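Local coordinates for WAP, Kazal, immunoglobulin, Kunitz and NTR domain-containing protein 2 (Mus musculus, PDB 6MAA) that inhibits myostatin and probably serine proteases and metalloproteases as well, the piece here being its follistatin domain, at residues F27-Q31 / Q32-C36. Residues are numbered along the deposited sequence; the frame is centred on the assembly and turned at random.
Sequences FMCLQ and QGSEC
Q31 and S34 close a type II beta turn that swings the chain back on itself, the directions of 27-31 and 32-36 lying 150° apart, and G33 takes the positive phi of its third position. The turn is a worked example of one carbonyl held by two donors from a single residue: Q31 O accepts S34 N at 3.1 Å, and S34 OG at 2.6 Å, the hydroxyl lying close to the carbonyl plane. The hydroxyl reaches it because OG stands between the backbone N and carbonyl carbon of S34 (chi1 74°), a rotation that also brings OG to 3.1 Å from C29 CB. Bent at its second torsion, the Q31 side chain folds over the turn, and NE2 gives a nearly straight bond (164°) to a lone pair of Q32 O, 2.9 Å away, with the acceptor almost in the amide plane; NE2 also bonds I81 O, just beyond helix 69-79. A leucine here has no amide N-H to give and would probably leave both Q32 O and I81 O without this donor. Farther along, C29 SG lies 3.6 Å from C36 N, and F27 CB rests against C36 SG at 4.0 Å; a water can donate to C29 O or S34 O. Of the follistatin-domain disulfides, C29–C45 ties the loop to strand 42-47, and C36–C24 ties strand 34-39 to the chain before the loop. Strand 34-39 pairs antiparallel with 42-47, while the turn abuts helix 69-79 of the Kazal-like part, where Q31 and S34 touch C77 and Q32 NE2 bonds D73.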
ATOM      1  N   PHE A  27      13.886  -1.711   2.357  1.00  8.99           N
ATOM      2  CA  PHE A  27      13.243  -0.745   1.486  1.00  8.98           C
ATOM      3  C   PHE A  27      11.880  -0.380   2.052  1.00  9.67           C
ATOM      4  O   PHE A  27      11.255  -1.172   2.760  1.00 11.19           O
ATOM      5  CB  PHE A  27      13.081  -1.304   0.067  1.00  9.49           C
ATOM      6  CG  PHE A  27      14.386  -1.520  -0.634  1.00  8.84           C
ATOM      7  CD1 PHE A  27      14.982  -0.494  -1.348  1.00 10.11           C
ATOM      8  CD2 PHE A  27      15.031  -2.740  -0.561  1.00 10.32           C
ATOM      9  CE1 PHE A  27      16.201  -0.688  -1.988  1.00  9.87           C
ATOM     10  CE2 PHE A  27      16.246  -2.937  -1.189  1.00 10.73           C
ATOM     11  CZ  PHE A  27      16.829  -1.915  -1.909  1.00  9.78           C
ATOM     12  N   MET A  28      11.436   0.835   1.737  1.00  9.93           N
ATOM     13  CA  MET A  28      10.095   1.285   2.068  1.00 10.88           C
ATOM     14  C   MET A  28       9.514   2.008   0.867  1.00  9.76           C
ATOM     15  O   MET A  28      10.234   2.632   0.086  1.00 11.44           O
ATOM     16  CB  MET A  28      10.118   2.232   3.281  1.00 17.60           C
ATOM     17  CG  MET A  28       8.747   2.545   3.871  1.00 25.37           C
ATOM     18  SD  MET A  28       8.874   3.609   5.322  1.00 36.96           S
ATOM     19  CE  MET A  28       9.371   5.147   4.556  1.00 25.40           C
ATOM     20  N   CYS A  29       8.201   1.924   0.725  1.00 12.13           N
ATOM     21  CA  CYS A  29       7.481   2.605  -0.339  1.00 12.54           C
ATOM     22  C   CYS A  29       6.683   3.744   0.278  1.00 13.36           C
ATOM     23  O   CYS A  29       5.810   3.508   1.120  1.00 15.94           O
ATOM     24  CB  CYS A  29       6.569   1.619  -1.060  1.00 12.33           C
ATOM     25  SG  CYS A  29       7.492   0.393  -2.014  1.00 13.71           S
ATOM     26  N   LEU A  30       6.986   4.976  -0.140  1.00 13.52           N
ATOM     27  CA  LEU A  30       6.360   6.143   0.482  1.00 15.78           C
ATOM     28  C   LEU A  30       4.877   6.254   0.154  1.00 15.89           C
ATOM     29  O   LEU A  30       4.118   6.832   0.941  1.00 17.77           O
ATOM     30  CB  LEU A  30       7.081   7.427   0.070  1.00 17.50           C
ATOM     31  CG  LEU A  30       8.510   7.635   0.580  1.00 19.82           C
ATOM     32  CD1 LEU A  30       9.063   8.951   0.071  1.00 21.33           C
ATOM     33  CD2 LEU A  30       8.538   7.604   2.093  1.00 23.10           C
ATOM     34  N   GLN A  31       4.446   5.729  -0.991  1.00 14.86           N
ATOM     35  CA  GLN A  31       3.060   5.890  -1.414  1.00 15.08           C
ATOM     36  C   GLN A  31       2.115   5.182  -0.456  1.00 14.16           C
ATOM     37  O   GLN A  31       2.260   3.990  -0.175  1.00 14.69           O
ATOM     38  CB  GLN A  31       2.875   5.332  -2.823  1.00 14.83           C
ATOM     39  CG  GLN A  31       1.423   5.188  -3.254  1.00 15.53           C
ATOM     40  CD  GLN A  31       0.705   6.522  -3.364  1.00 16.01           C
ATOM     41  OE1 GLN A  31       1.174   7.433  -4.045  1.00 18.92           O
ATOM     42  NE2 GLN A  31      -0.442   6.638  -2.700  1.00 15.23           N
ATOM     43  N   GLN A  32       1.137   5.932   0.039  1.00 13.95           N
ATOM     44  CA  GLN A  32       0.076   5.368   0.858  1.00 13.64           C
ATOM     45  C   GLN A  32      -0.587   4.199   0.135  1.00 13.32           C
ATOM     46  O   GLN A  32      -0.937   4.302  -1.043  1.00 13.28           O
ATOM     47  CB  GLN A  32      -0.942   6.475   1.104  1.00 14.16           C
ATOM     48  CG  GLN A  32      -2.155   6.077   1.876  1.00 12.83           C
ATOM     49  CD  GLN A  32      -3.042   7.264   2.117  1.00 12.94           C
ATOM     50  OE1 GLN A  32      -2.740   8.369   1.667  1.00 14.86           O
ATOM     51  NE2 GLN A  32      -4.147   7.053   2.819  1.00 13.22           N
ATOM     52  N   GLY A  33      -0.733   3.077   0.845  1.00 13.36           N
ATOM     53  CA  GLY A  33      -1.358   1.885   0.303  1.00 13.84           C
ATOM     54  C   GLY A  33      -0.450   0.977  -0.498  1.00 13.42           C
ATOM     55  O   GLY A  33      -0.923  -0.039  -1.022  1.00 13.59           O
ATOM     56  N   SER A  34       0.832   1.296  -0.603  1.00 13.98           N
ATOM     57  CA  SER A  34       1.759   0.524  -1.411  1.00 14.85           C
ATOM     58  C   SER A  34       2.679  -0.292  -0.512  1.00 15.35           C
ATOM     59  O   SER A  34       2.809  -0.034   0.687  1.00 17.93           O
ATOM     60  CB  SER A  34       2.586   1.459  -2.292  1.00 16.99           C
ATOM     61  OG  SER A  34       3.550   2.145  -1.526  1.00 19.98           O
ATOM     62  N   GLU A  35       3.314  -1.296  -1.109  1.00 14.33           N
ATOM     63  CA  GLU A  35       4.316  -2.071  -0.397  1.00 15.02           C
ATOM     64  C   GLU A  35       5.384  -2.519  -1.382  1.00 12.67           C
ATOM     65  O   GLU A  35       5.170  -2.551  -2.596  1.00 14.00           O
ATOM     66  CB  GLU A  35       3.703  -3.273   0.333  1.00 20.09           C
ATOM     67  CG  GLU A  35       3.249  -4.395  -0.585  1.00 24.54           C
ATOM     68  CD  GLU A  35       2.710  -5.596   0.176  1.00 29.43           C
ATOM     69  OE1 GLU A  35       2.389  -6.613  -0.476  1.00 33.81           O
ATOM     70  OE2 GLU A  35       2.605  -5.523   1.419  1.00 29.82           O
ATOM     71  N   CYS A  36       6.548  -2.843  -0.836  1.00 12.25           N
ATOM     72  CA  CYS A  36       7.661  -3.314  -1.643  1.00 11.89           C
ATOM     73  C   CYS A  36       7.420  -4.754  -2.078  1.00 11.76           C
ATOM     74  O   CYS A  36       6.887  -5.570  -1.319  1.00 13.71           O
ATOM     75  CB  CYS A  36       8.955  -3.208  -0.835  1.00 11.34           C
ATOM     76  SG  CYS A  36      10.462  -3.758  -1.670  1.00 12.42           S
TER
HETATM   77  O   HOH W   1       3.526   2.384   2.135  1.00 24.51           O